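Local coordinates for surface presentation of antigens protein SpaO (Salmonella typhimurium, PDB 4YX1) that takes part in a type III secretory pathway for surface presentation of determinants needed for Salmonella entry into mammalian cells, here as its C-terminal SPOA2 domain, at the interface of chains A and B. Sequence-based numbering; all coordinates share one arbitrary frame. Chains: chain A/B, Surface presentation of antigens protein SpaO.

Contact 1: the interface of chains A and B. Residues chain A 7-9, 62-63; chain B 12, 24, 30, 32.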
loop_
_atom_site.group_PDB
_atom_site.type_symbol
_atom_site.label_atom_id
_atom_site.label_comp_id
_atom_site.label_asym_id
_atom_site.label_seq_id
_atom_site.Cartn_x
_atom_site.Cartn_y
_atom_site.Cartn_z
ATOM N N LEU A 7 -7.972 5.814 -5.066
ATOM C CA LEU A 7 -6.867 5.041 -5.619
ATOM C C LEU A 7 -5.888 4.701 -4.511
ATOM O O LEU A 7 -5.508 5.573 -3.727
ATOM C CB LEU A 7 -6.173 5.836 -6.723
ATOM C CG LEU A 7 -4.945 5.230 -7.396
ATOM C CD1 LEU A 7 -5.333 4.028 -8.257
ATOM C CD2 LEU A 7 -4.237 6.298 -8.216
ATOM N N GLU A 8 -5.498 3.433 -4.426
ATOM C CA GLU A 8 -4.499 3.013 -3.454
ATOM C C GLU A 8 -3.400 2.203 -4.107
ATOM O O GLU A 8 -3.656 1.391 -5.017
ATOM C CB GLU A 8 -5.123 2.167 -2.349
ATOM C CG GLU A 8 -6.142 2.866 -1.480
ATOM C CD GLU A 8 -6.537 1.996 -0.301
ATOM O OE1 GLU A 8 -6.361 0.767 -0.411
ATOM O OE2 GLU A 8 -7.002 2.523 0.731
ATOM N N PHE A 9 -2.178 2.421 -3.631
ATOM C CA PHE A 9 -1.049 1.562 -3.954
ATOM C C PHE A 9 -0.774 0.769 -2.698
ATOM O O PHE A 9 -0.361 1.341 -1.687
ATOM C CB PHE A 9 0.176 2.370 -4.394
ATOM C CG PHE A 9 -0.025 3.101 -5.673
ATOM C CD1 PHE A 9 -0.632 4.349 -5.686
ATOM C CD2 PHE A 9 0.342 2.527 -6.873
ATOM C CE1 PHE A 9 -0.839 5.022 -6.870
ATOM C CE2 PHE A 9 0.141 3.196 -8.068
ATOM C CZ PHE A 9 -0.453 4.444 -8.067
ATOM N N GLY A 62 8.842 4.291 -7.323
ATOM C CA GLY A 62 7.928 4.099 -8.418
ATOM C C GLY A 62 7.340 2.710 -8.372
ATOM O O GLY A 62 7.796 1.854 -7.622
ATOM N N VAL A 63 6.321 2.490 -9.192
ATOM C CA VAL A 63 5.762 1.158 -9.354
ATOM C C VAL A 63 5.883 0.765 -10.818
ATOM O O VAL A 63 5.300 1.397 -11.696
ATOM C CB VAL A 63 4.296 1.078 -8.889
ATOM C CG1 VAL A 63 3.745 -0.320 -9.139
ATOM C CG2 VAL A 63 4.199 1.447 -7.418
ATOM N N TYR B 12 0.596 4.626 -0.778
ATOM C CA TYR B 12 0.110 5.916 -1.203
ATOM C C TYR B 12 -1.355 5.809 -1.551
ATOM O O TYR B 12 -1.809 4.802 -2.098
ATOM C CB TYR B 12 0.930 6.439 -2.395
ATOM C CG TYR B 12 0.498 7.815 -2.829
ATOM C CD1 TYR B 12 0.562 8.887 -1.945
ATOM C CD2 TYR B 12 0.017 8.047 -4.110
ATOM C CE1 TYR B 12 0.155 10.153 -2.322
ATOM C CE2 TYR B 12 -0.385 9.308 -4.500
ATOM C CZ TYR B 12 -0.312 10.357 -3.602
ATOM O OH TYR B 12 -0.710 11.619 -3.980
HETATM N N MSE B 24 -3.792 6.650 -16.278
HETATM C CA MSE B 24 -2.811 5.887 -15.527
HETATM C C MSE B 24 -2.557 4.530 -16.170
HETATM O O MSE B 24 -1.429 4.043 -16.199
HETATM C CB MSE B 24 -3.296 5.723 -14.084
HETATM C CG MSE B 24 -2.386 4.908 -13.200
HETATM SE SE MSE B 24 -3.248 4.531 -11.503
HETATM C CE MSE B 24 -4.689 3.382 -12.118
ATOM N N LEU B 30 4.989 4.016 -12.812
ATOM C CA LEU B 30 4.269 5.083 -12.128
ATOM C C LEU B 30 5.117 5.685 -11.029
ATOM O O LEU B 30 5.602 4.966 -10.170
ATOM C CB LEU B 30 2.964 4.554 -11.531
ATOM C CG LEU B 30 1.914 4.040 -12.512
ATOM C CD1 LEU B 30 0.724 3.475 -11.741
ATOM C CD2 LEU B 30 1.488 5.176 -13.412
ATOM N N LEU B 32 5.576 7.627 -7.596
ATOM C CA LEU B 32 4.875 8.008 -6.378
ATOM C C LEU B 32 5.414 9.346 -5.904
ATOM O O LEU B 32 6.517 9.739 -6.278
ATOM C CB LEU B 32 5.044 6.941 -5.296
ATOM C CG LEU B 32 4.531 5.566 -5.719
ATOM C CD1 LEU B 32 4.744 4.565 -4.614
ATOM C CD2 LEU B 32 3.062 5.635 -6.113
#
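Strand pairing between two SPOA2 domains of the FliN/MopA/SpaO family joins A:Phe9 to B:Tyr12 and A:Val63 to B:Leu30, both antiparallel. In the first pair the amide N of A:Phe9 donates a hydrogen bond to the carbonyl O of B:Tyr12 at 2.9 Å. The second pair is bonded in both directions. A:Val63 N gives its hydrogen to B:Leu30 O at 2.8 Å. B:Leu30 N returns a bond to A:Val63 O at 2.9 Å.

With CG anti to the carbonyl carbon (chi1 -65°), the ring of A:Phe9 lies between the two strand pairings and turns one face to B:Leu32. The methyl CD2 of B:Leu32 sits over the centre of that face, 3.9 Å from the centroid of the A:Phe9 ring, as a CH-pi contact. The two side chains run antiparallel to each other. At the ring edge, CE2 of A:Phe9 meets the methyl CD1 of B:Leu30 at 3.7 Å, and here the side chains stand roughly perpendicular. The carbonyl O of B:Tyr12 is also in plane at the edge. The tyrosine side chain extends in parallel with that of A:Phe9, and CD2 of B:Tyr12 lies 4.1 Å from CD1 of A:Phe9. Two residues earlier in strand 4-10, both methyls of A:Leu7 touch the selenium of selenomethionine B:Met24, with A:Leu7 CD2 to B:Met24 SE at 3.9 Å.

Contact 2: the interface of chains A and B. Residues chain A 14-16, 21, 24; chain B 5-7, 44, 49.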
loop_
_atom_site.group_PDB
_atom_site.type_symbol
_atom_site.label_atom_id
_atom_site.label_comp_id
_atom_site.label_asym_id
_atom_site.label_seq_id
_atom_site.Cartn_x
_atom_site.Cartn_y
_atom_site.Cartn_z
ATOM N N LYS A 14 -4.013 -8.488 3.599
ATOM C CA LYS A 14 -4.266 -9.805 4.138
ATOM C C LYS A 14 -5.517 -9.769 4.985
ATOM O O LYS A 14 -5.779 -8.777 5.664
ATOM C CB LYS A 14 -3.074 -10.272 4.975
ATOM C CG LYS A 14 -3.145 -11.709 5.454
ATOM C CD LYS A 14 -2.723 -12.679 4.365
ATOM C CE LYS A 14 -2.759 -14.110 4.868
ATOM N NZ LYS A 14 -2.894 -15.077 3.747
ATOM N N ASN A 15 -6.288 -10.848 4.947
ATOM C CA ASN A 15 -7.355 -11.050 5.913
ATOM C C ASN A 15 -6.756 -11.580 7.193
ATOM O O ASN A 15 -6.119 -12.632 7.188
ATOM C CB ASN A 15 -8.399 -12.025 5.374
ATOM C CG ASN A 15 -9.068 -11.515 4.125
ATOM O OD1 ASN A 15 -9.660 -10.449 4.124
ATOM N ND2 ASN A 15 -8.976 -12.275 3.054
ATOM N N VAL A 16 -6.936 -10.846 8.281
ATOM C CA VAL A 16 -6.327 -11.228 9.547
ATOM C C VAL A 16 -7.372 -11.286 10.656
ATOM O O VAL A 16 -8.430 -10.674 10.563
ATOM C CB VAL A 16 -5.187 -10.258 9.947
ATOM C CG1 VAL A 16 -4.116 -10.226 8.873
ATOM C CG2 VAL A 16 -5.725 -8.858 10.236
ATOM N N LEU A 21 -4.312 -8.881 14.692
ATOM C CA LEU A 21 -4.174 -7.436 14.602
ATOM C C LEU A 21 -3.725 -6.848 15.938
ATOM O O LEU A 21 -2.867 -5.964 15.970
ATOM C CB LEU A 21 -5.485 -6.805 14.149
ATOM C CG LEU A 21 -5.324 -5.469 13.438
ATOM C CD1 LEU A 21 -4.578 -5.626 12.129
ATOM C CD2 LEU A 21 -6.677 -4.884 13.180
HETATM N N MSE A 24 -0.076 -7.389 16.307
HETATM C CA MSE A 24 0.635 -6.428 15.480
HETATM C C MSE A 24 0.755 -5.075 16.170
HETATM O O MSE A 24 1.794 -4.411 16.100
HETATM C CB MSE A 24 -0.079 -6.273 14.144
HETATM C CG MSE A 24 0.210 -4.972 13.410
HETATM SE SE MSE A 24 -0.821 -4.940 11.778
HETATM C CE MSE A 24 -0.605 -6.905 11.499
ATOM N N VAL B 5 -10.669 -9.402 9.474
ATOM C CA VAL B 5 -10.664 -8.028 9.006
ATOM C C VAL B 5 -9.683 -7.891 7.830
ATOM O O VAL B 5 -8.711 -8.642 7.718
ATOM C CB VAL B 5 -10.296 -7.043 10.149
ATOM C CG1 VAL B 5 -11.297 -7.142 11.307
ATOM C CG2 VAL B 5 -8.904 -7.295 10.640
ATOM N N LYS B 6 -9.967 -6.940 6.951
ATOM C CA LYS B 6 -9.141 -6.675 5.783
ATOM C C LYS B 6 -8.045 -5.658 6.109
ATOM O O LYS B 6 -8.309 -4.458 6.193
ATOM C CB LYS B 6 -10.015 -6.171 4.632
ATOM C CG LYS B 6 -10.817 -7.264 3.939
ATOM C CD LYS B 6 -11.766 -6.704 2.879
ATOM C CE LYS B 6 -12.337 -7.796 1.968
ATOM N NZ LYS B 6 -11.504 -8.017 0.745
ATOM N N LEU B 7 -6.828 -6.150 6.314
ATOM C CA LEU B 7 -5.665 -5.322 6.629
ATOM C C LEU B 7 -4.913 -4.911 5.369
ATOM O O LEU B 7 -4.663 -5.738 4.497
ATOM C CB LEU B 7 -4.734 -6.097 7.560
ATOM C CG LEU B 7 -3.401 -5.458 7.937
ATOM C CD1 LEU B 7 -3.625 -4.214 8.779
ATOM C CD2 LEU B 7 -2.543 -6.458 8.690
ATOM N N ALA B 44 -7.329 -0.982 8.307
ATOM C CA ALA B 44 -8.097 -2.220 8.373
ATOM C C ALA B 44 -9.573 -1.900 8.327
ATOM O O ALA B 44 -10.041 -1.042 9.062
ATOM C CB ALA B 44 -7.772 -3.007 9.624
ATOM N N LEU B 49 -5.262 2.804 11.130
ATOM C CA LEU B 49 -4.715 2.273 12.373
ATOM C C LEU B 49 -3.429 2.945 12.808
ATOM O O LEU B 49 -3.123 2.996 13.994
ATOM C CB LEU B 49 -4.444 0.778 12.245
ATOM C CG LEU B 49 -5.615 -0.067 11.740
ATOM C CD1 LEU B 49 -5.210 -1.539 11.706
ATOM C CD2 LEU B 49 -6.864 0.149 12.590
#
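B:Leu7 holds CG anti to its backbone N (chi1 176°), and A:Met24, a selenomethionine, also has CG anti to N but bends at chi3 (-36°). With these torsions the two side chains meet end-on. The terminal methyl CE of A:Met24 comes to 3.4 Å from CD2 of B:Leu7, tighter than usual van der Waals contact. SE of A:Met24 is 3.8 Å from CD2 of B:Leu7.

The other leucine methyl, CD1 of B:Leu7, meets CD1 of A:Leu21 at 3.8 Å. CD2 of A:Leu21 faces CD1 of B:Leu49 end to end at 3.9 Å, and CB of B:Ala44 borders the same A:Leu21 methyl. A:Leu21 thus sets CD1 mainly on B:Leu7 and CD2 mainly on B:Leu49.

Closer to the paired strands, CG2 of A:Val16 packs on CG2 of B:Val5 at 3.6 Å. The side chains of A:Asn15 and B:Lys6 extend alongside each other. The amide oxygen OD1 of A:Asn15 rests 3.4 Å from CG of B:Lys6, so the contact involves the aliphatic part of the lysine.

Backbone hydrogen bonds link A:Lys14 with B:Leu7 in both directions, and A:Val16 with B:Val5 likewise. The shortest, from B:Val5 N to A:Val16 O, is 2.8 Å. In the fold, strand 12-16 of chain A pairs antiparallel with strand 5-10 of chain B. A:Leu21 and A:Met24 of helix 18-25 pack on B:Leu7 of that strand, and A:Leu21 also packs on B:Leu49 of strand 47-56.

The C-alpha centres of contact 1 and contact 2 lie about 21 Å apart. Both belong to one two-fold symmetric interface, so each has a twin with the chains exchanged. The N-terminal strand takes part in both, through chain A in contact 1 and chain B in contact 2, and pairs with the next strand of the other chain. Contact 1 adds strand 61-65 of chain A paired with strand 29-31 of chain B. Residues 7 and 24 recur with the chains swapped, and their packing differs somewhat between the copies. Strands of the two chains pair, and a helix of each packs on the partner, which suggests an intertwined dimer.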